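Local coordinates for acyl-coenzyme A oxidase 3 (Yarrowia lipolytica, PDB 5YS9), which oxidises acyl-CoA esters with FAD and molecular oxygen to (2E)-enoyl-CoA and hydrogen peroxide in peroxisomal fatty acid beta-oxidation, at the interface of chains A and B. Coordinates in Å, arbitrary orientation; residue numbers count along the deposited sequence, not the author numbering. Chains: chain A/B, Acyl-coenzyme A oxidase 3.

The interface of chains A and B. Residues chain A 78, 199, 248-252, 263; chain B 438, 660, 663-664, 667, 669.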
# COMPACT_ATOMS: atom_id res chain seq x y z
N LYS A 78 -12.98 15.12 8.30
CA LYS A 78 -13.83 14.95 7.14
C LYS A 78 -14.86 16.05 6.92
O LYS A 78 -15.07 16.40 5.81
CB LYS A 78 -14.44 13.55 7.07
CG LYS A 78 -15.96 13.39 7.14
CD LYS A 78 -16.47 12.24 6.25
CE LYS A 78 -17.71 11.52 6.82
NZ LYS A 78 -19.01 12.23 6.59
N TRP A 199 -24.82 3.16 -5.37
CA TRP A 199 -23.75 3.12 -4.40
C TRP A 199 -22.53 3.78 -4.95
O TRP A 199 -22.27 3.70 -6.13
CB TRP A 199 -23.41 1.67 -4.00
CG TRP A 199 -22.90 1.61 -2.55
CD1 TRP A 199 -21.59 1.62 -2.14
CD2 TRP A 199 -23.67 1.60 -1.36
NE1 TRP A 199 -21.51 1.62 -0.77
CE2 TRP A 199 -22.78 1.58 -0.26
CE3 TRP A 199 -25.04 1.58 -1.10
CZ2 TRP A 199 -23.22 1.52 1.07
CZ3 TRP A 199 -25.48 1.54 0.25
CH2 TRP A 199 -24.57 1.51 1.30
N GLY A 248 -28.53 9.02 1.01
CA GLY A 248 -27.78 9.31 2.21
C GLY A 248 -26.29 9.30 2.00
O GLY A 248 -25.82 8.79 1.01
N ASP A 249 -25.55 9.84 2.95
CA ASP A 249 -24.11 9.82 2.91
C ASP A 249 -23.58 8.44 3.25
O ASP A 249 -23.95 7.85 4.24
CB ASP A 249 -23.60 10.84 3.91
CG ASP A 249 -22.12 11.08 3.82
OD1 ASP A 249 -21.38 10.24 3.31
OD2 ASP A 249 -21.69 12.13 4.29
N ILE A 250 -22.72 7.93 2.40
CA ILE A 250 -22.06 6.66 2.61
C ILE A 250 -21.05 6.71 3.74
O ILE A 250 -20.75 5.70 4.34
CB ILE A 250 -21.52 6.07 1.31
CG1 ILE A 250 -22.70 5.72 0.42
CG2 ILE A 250 -20.68 4.85 1.60
CD1 ILE A 250 -22.34 5.06 -0.87
N GLY A 251 -20.54 7.89 4.04
CA GLY A 251 -19.66 8.03 5.17
C GLY A 251 -18.19 7.89 4.91
O GLY A 251 -17.72 8.16 3.83
N LYS A 252 -17.46 7.52 5.94
CA LYS A 252 -16.01 7.52 5.89
C LYS A 252 -15.47 6.59 4.83
O LYS A 252 -15.85 5.44 4.75
CB LYS A 252 -15.46 7.12 7.26
CG LYS A 252 -13.96 7.16 7.39
CD LYS A 252 -13.47 8.57 7.61
CE LYS A 252 -11.99 8.62 7.83
NZ LYS A 252 -11.23 8.40 6.58
N TRP A 263 -25.52 6.89 -1.36
CA TRP A 263 -26.38 5.84 -1.89
C TRP A 263 -27.69 6.44 -2.32
O TRP A 263 -28.08 7.42 -1.75
CB TRP A 263 -26.68 4.76 -0.85
CG TRP A 263 -27.30 5.21 0.43
CD1 TRP A 263 -26.62 5.55 1.54
CD2 TRP A 263 -28.68 5.34 0.75
NE1 TRP A 263 -27.47 5.90 2.54
CE2 TRP A 263 -28.75 5.77 2.10
CE3 TRP A 263 -29.87 5.12 0.06
CZ2 TRP A 263 -29.96 6.00 2.77
CZ3 TRP A 263 -31.10 5.34 0.73
CH2 TRP A 263 -31.12 5.76 2.06
N TYR B 438 -15.56 1.72 6.91
CA TYR B 438 -16.23 0.76 7.79
C TYR B 438 -15.78 -0.69 7.58
O TYR B 438 -15.87 -1.50 8.50
CB TYR B 438 -17.76 0.92 7.69
CG TYR B 438 -18.12 2.34 7.94
CD1 TYR B 438 -17.78 2.96 9.15
CD2 TYR B 438 -18.77 3.10 6.96
CE1 TYR B 438 -18.07 4.30 9.37
CE2 TYR B 438 -19.07 4.44 7.17
CZ TYR B 438 -18.72 5.04 8.38
OH TYR B 438 -18.98 6.36 8.55
N PHE B 660 -25.28 -1.84 4.69
CA PHE B 660 -26.30 -0.77 4.63
C PHE B 660 -26.72 -0.25 6.04
O PHE B 660 -26.92 0.94 6.26
CB PHE B 660 -27.52 -1.28 3.88
CG PHE B 660 -28.52 -0.22 3.52
CD1 PHE B 660 -28.16 0.82 2.67
CD2 PHE B 660 -29.84 -0.28 4.00
CE1 PHE B 660 -29.08 1.78 2.31
CE2 PHE B 660 -30.76 0.69 3.65
CZ PHE B 660 -30.37 1.72 2.79
N VAL B 663 -23.55 1.82 7.57
CA VAL B 663 -23.52 3.10 6.94
C VAL B 663 -24.57 4.06 7.48
O VAL B 663 -24.24 5.21 7.79
CB VAL B 663 -23.57 2.98 5.43
CG1 VAL B 663 -23.89 4.29 4.75
CG2 VAL B 663 -22.23 2.51 4.93
N ASN B 664 -25.82 3.61 7.59
CA ASN B 664 -26.90 4.48 8.03
C ASN B 664 -26.84 4.85 9.52
O ASN B 664 -27.24 5.94 9.89
CB ASN B 664 -28.24 3.84 7.71
CG ASN B 664 -28.60 3.99 6.27
OD1 ASN B 664 -28.27 3.14 5.45
ND2 ASN B 664 -29.21 5.11 5.93
N ASN B 667 -24.21 7.36 9.67
CA ASN B 667 -24.53 8.51 8.80
C ASN B 667 -26.03 8.70 8.65
O ASN B 667 -26.58 8.60 7.54
CB ASN B 667 -23.83 8.34 7.44
CG ASN B 667 -22.33 8.12 7.61
OD1 ASN B 667 -21.61 9.08 7.76
ND2 ASN B 667 -21.87 6.84 7.64
N ALA B 669 -29.47 9.67 7.65
CA ALA B 669 -29.80 10.39 6.41
C ALA B 669 -31.04 11.30 6.48
O ALA B 669 -31.40 11.85 5.45
CB ALA B 669 -29.94 9.40 5.26
O HOH W 1 -26.49 10.64 5.61
O HOH W 2 -26.59 7.14 5.17
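This patch of the two-fold interface between two copies of the oxidase sets the end of chain B helix 655-666 and the loop after it against the 245-249 strand and following loop of chain A. This dimer may or may not be the biological assembly. A nearly straight hydrogen bond crosses the patch, 3.2 Å from the backbone N of A:Lys252 to the phenol OH of B:Tyr438 (174° at H). Beside it, the side-chain amide of B:Asn667 lies against A:Gly251 CA, and its CB packs on A:Asp249 O. Two waters bridge the chains farther along. Both bind the backbone O of B:Asn667. Water 1 also meets A:Asp249 N; water 2 meets A:Asp249 O and the indole NE1 of A:Trp263, lying in the ring plane at its edge.

The apolar end centres on B:Phe660. Its CG is anti to the backbone N (chi1 -169°), and its CE1 edge points over the centre of the A:Trp263 indole, 3.9 Å from CD2. The planes are 74° apart, an edge-to-face contact. A:Gly248 N lies above the opposite indole face. B:Phe660 CD1 meets A:Trp199 CZ3 edge to edge at 3.7 Å. Between the aromatic and polar ends, both methyls of B:Val663 pack near A:Ile250 O.

In the second shell, B:Asn667 ND2 donates to B:Tyr438 OH at 3.1 Å and to a lone pair of B:Val663 O at 2.9 Å, both near the amide plane. This fixes the amide and helps position the phenol. A:Gly251 N donates to A:Asp249 OD1 at 2.6 Å, from above the carboxylate plane. The other oxygen, A:Asp249 OD2, forms a salt bridge with A:Lys78 NZ at 3.5 Å.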